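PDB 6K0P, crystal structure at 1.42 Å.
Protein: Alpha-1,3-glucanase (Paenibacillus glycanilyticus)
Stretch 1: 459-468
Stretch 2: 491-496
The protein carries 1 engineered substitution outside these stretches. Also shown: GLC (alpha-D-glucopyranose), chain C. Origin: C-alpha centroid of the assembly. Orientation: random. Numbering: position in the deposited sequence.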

# COMPACT_ATOMS: atom_id res chain seq x y z
N TYR A 459 21.88 0.94 -9.98
CA TYR A 459 20.87 1.75 -9.33
C TYR A 459 21.41 2.35 -8.04
O TYR A 459 22.46 1.95 -7.52
CB TYR A 459 19.66 0.89 -8.95
CG TYR A 459 19.02 0.13 -10.08
CD1 TYR A 459 18.13 0.76 -10.93
CD2 TYR A 459 19.26 -1.23 -10.25
CE1 TYR A 459 17.50 0.06 -11.95
CE2 TYR A 459 18.64 -1.94 -11.28
CZ TYR A 459 17.76 -1.28 -12.11
OH TYR A 459 17.13 -1.98 -13.13
N GLN A 460 20.65 3.31 -7.51
CA GLN A 460 20.75 3.60 -6.09
C GLN A 460 20.01 2.52 -5.31
O GLN A 460 19.10 1.87 -5.84
CB GLN A 460 20.20 5.00 -5.79
CG GLN A 460 21.14 6.11 -6.25
CD GLN A 460 20.53 7.48 -6.08
OE1 GLN A 460 19.96 7.78 -5.04
NE2 GLN A 460 20.63 8.32 -7.12
N ASN A 461 20.44 2.31 -4.07
CA ASN A 461 20.03 1.14 -3.30
C ASN A 461 19.44 1.62 -1.98
O ASN A 461 20.09 2.37 -1.25
CB ASN A 461 21.23 0.23 -3.05
CG ASN A 461 22.01 -0.06 -4.33
OD1 ASN A 461 23.21 0.15 -4.39
ND2 ASN A 461 21.31 -0.54 -5.35
N PHE A 462 18.21 1.19 -1.68
CA PHE A 462 17.43 1.80 -0.62
C PHE A 462 17.26 0.89 0.58
O PHE A 462 16.95 -0.30 0.43
CB PHE A 462 16.11 2.33 -1.19
CG PHE A 462 16.34 3.49 -2.07
CD1 PHE A 462 16.44 4.76 -1.52
CD2 PHE A 462 16.61 3.32 -3.42
CE1 PHE A 462 16.75 5.85 -2.31
CE2 PHE A 462 16.92 4.40 -4.22
CZ PHE A 462 17.00 5.67 -3.67
N GLY A 463 17.48 1.45 1.77
CA GLY A 463 17.28 0.74 3.01
C GLY A 463 15.82 0.67 3.40
O GLY A 463 14.94 1.25 2.76
N ALA A 464 15.57 -0.07 4.49
CA ALA A 464 14.20 -0.21 4.99
C ALA A 464 13.63 1.14 5.41
O ALA A 464 12.44 1.41 5.20
CB ALA A 464 14.17 -1.18 6.17
N ILE A 465 14.45 1.99 6.03
CA ILE A 465 14.09 3.36 6.33
C ILE A 465 15.15 4.26 5.73
O ILE A 465 16.35 4.07 5.98
CB ILE A 465 13.96 3.63 7.85
CG1 ILE A 465 12.96 2.66 8.48
CG2 ILE A 465 13.54 5.09 8.11
CD1 ILE A 465 12.73 2.87 9.98
N TRP A 466 14.71 5.22 4.93
CA TRP A 466 15.58 6.20 4.29
C TRP A 466 15.32 7.55 4.93
O TRP A 466 14.19 8.06 4.87
CB TRP A 466 15.28 6.24 2.79
CG TRP A 466 16.14 7.14 1.94
CD1 TRP A 466 17.46 7.46 2.13
CD2 TRP A 466 15.73 7.80 0.74
NE1 TRP A 466 17.89 8.29 1.12
CE2 TRP A 466 16.85 8.51 0.25
CE3 TRP A 466 14.53 7.86 0.04
CZ2 TRP A 466 16.79 9.27 -0.92
CZ3 TRP A 466 14.46 8.61 -1.12
CH2 TRP A 466 15.58 9.31 -1.59
N ILE A 467 16.35 8.11 5.55
CA ILE A 467 16.30 9.45 6.14
C ILE A 467 17.09 10.35 5.20
O ILE A 467 18.33 10.28 5.16
CB ILE A 467 16.89 9.47 7.55
CG1 ILE A 467 16.21 8.42 8.46
CG2 ILE A 467 16.73 10.88 8.15
CD1 ILE A 467 16.91 7.05 8.48
N TYR A 468 16.38 11.16 4.41
CA TYR A 468 16.98 11.92 3.31
C TYR A 468 16.81 13.40 3.58
O TYR A 468 15.69 13.93 3.52
CB TYR A 468 16.30 11.55 1.99
CG TYR A 468 16.86 12.23 0.75
CD1 TYR A 468 18.22 12.28 0.51
CD2 TYR A 468 16.00 12.77 -0.20
CE1 TYR A 468 18.73 12.88 -0.64
CE2 TYR A 468 16.49 13.36 -1.36
CZ TYR A 468 17.87 13.42 -1.57
OH TYR A 468 18.37 14.00 -2.71
N GLY A 491 19.22 -1.62 7.05
CA GLY A 491 18.18 -1.25 7.98
C GLY A 491 17.85 0.22 7.90
O GLY A 491 16.72 0.61 7.55
N LEU A 492 18.82 1.07 8.22
CA LEU A 492 18.64 2.52 8.24
C LEU A 492 19.65 3.15 7.29
O LEU A 492 20.84 2.80 7.33
CB LEU A 492 18.87 3.06 9.66
CG LEU A 492 18.07 2.37 10.76
CD1 LEU A 492 18.52 2.82 12.17
CD2 LEU A 492 16.58 2.63 10.56
N MET A 493 19.19 4.06 6.45
CA MET A 493 20.04 4.67 5.43
C MET A 493 19.89 6.19 5.54
O MET A 493 18.80 6.73 5.30
CB MET A 493 19.62 4.17 4.05
CG MET A 493 20.37 4.81 2.89
SD MET A 493 19.96 3.93 1.37
CE MET A 493 19.88 5.27 0.18
N PHE A 494 20.98 6.87 5.91
CA PHE A 494 20.98 8.32 6.08
C PHE A 494 21.72 8.96 4.92
O PHE A 494 22.79 8.48 4.53
CB PHE A 494 21.71 8.70 7.38
CG PHE A 494 21.03 8.20 8.63
CD1 PHE A 494 21.24 6.91 9.09
CD2 PHE A 494 20.21 9.05 9.38
CE1 PHE A 494 20.62 6.45 10.25
CE2 PHE A 494 19.60 8.60 10.53
CZ PHE A 494 19.81 7.31 10.98
N GLN A 495 21.18 10.06 4.39
CA GLN A 495 21.77 10.68 3.21
C GLN A 495 21.44 12.17 3.17
O GLN A 495 20.32 12.56 3.51
CB GLN A 495 21.21 10.01 1.94
CG GLN A 495 21.71 10.59 0.60
CD GLN A 495 21.03 9.94 -0.60
OE1 GLN A 495 20.35 8.92 -0.46
NE2 GLN A 495 21.22 10.52 -1.78
N SER A 496 22.42 12.99 2.76
CA SER A 496 22.23 14.42 2.55
C SER A 496 22.44 14.76 1.08
O SER A 496 23.45 14.37 0.49
CB SER A 496 23.24 15.24 3.37
OG SER A 496 22.95 15.17 4.75
C1 GLC C . 18.64 11.21 -8.08
C2 GLC C . 17.30 11.73 -8.49
C3 GLC C . 16.59 12.50 -7.41
C4 GLC C . 16.60 11.67 -6.16
C5 GLC C . 18.04 11.42 -5.80
C6 GLC C . 18.12 10.56 -4.57
O1 GLC C . 19.45 12.23 -8.06
O2 GLC C . 17.40 12.51 -9.67
O3 GLC C . 15.24 12.48 -7.79
O4 GLC C . 15.93 12.33 -5.08
O5 GLC C . 18.66 10.69 -6.81
O6 GLC C . 19.42 10.14 -4.24
O HOH W 1 20.94 6.90 -2.54

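The stretch around I465 to Y468 pairs in parallel with that around L492 to Q495. I465 N donates to G491 O (3.1 Å). M493 N then donates to I465 O (2.9 Å), and I467 N to M493 O (2.8 Å). Q495 N closes the series on I467 O (3.0 Å). I465 and I467 thus use both N and O across the contact, as alternate residues do in parallel pairing. W466 and Y468 instead bring CA close to a carbonyl: W466 CA lies 3.4 Å from M493 O, and Y468 CA 3.4 Å from Q495 O.

The side chain of Q495 is bonded at both OE1 and NE2. Its OE1 accepts from W466 NE1 (3.0 Å) and from a water, whose O is 3.0 Å away. The same water donates to Q460 OE1 (2.8 Å), so it bridges the two glutamines. Q495 NE2 donates to glucose O6 (3.1 Å). That hydroxyl in turn donates to Q460 OE1 (2.5 Å), while Q460 NE2 reaches the glucose ring oxygen O5 (3.1 Å). Sugar and water therefore link Q460 to Q495 without a direct bond.

M493 SD receives a weak hydrogen bond from G463 N (3.5 Å). M493 CE packs against F462 CD1 (3.9 Å) and W466 CD1 (3.8 Å). On the other sheet face, I467 CD1 sits over the F494 ring, 3.8 Å from its centroid.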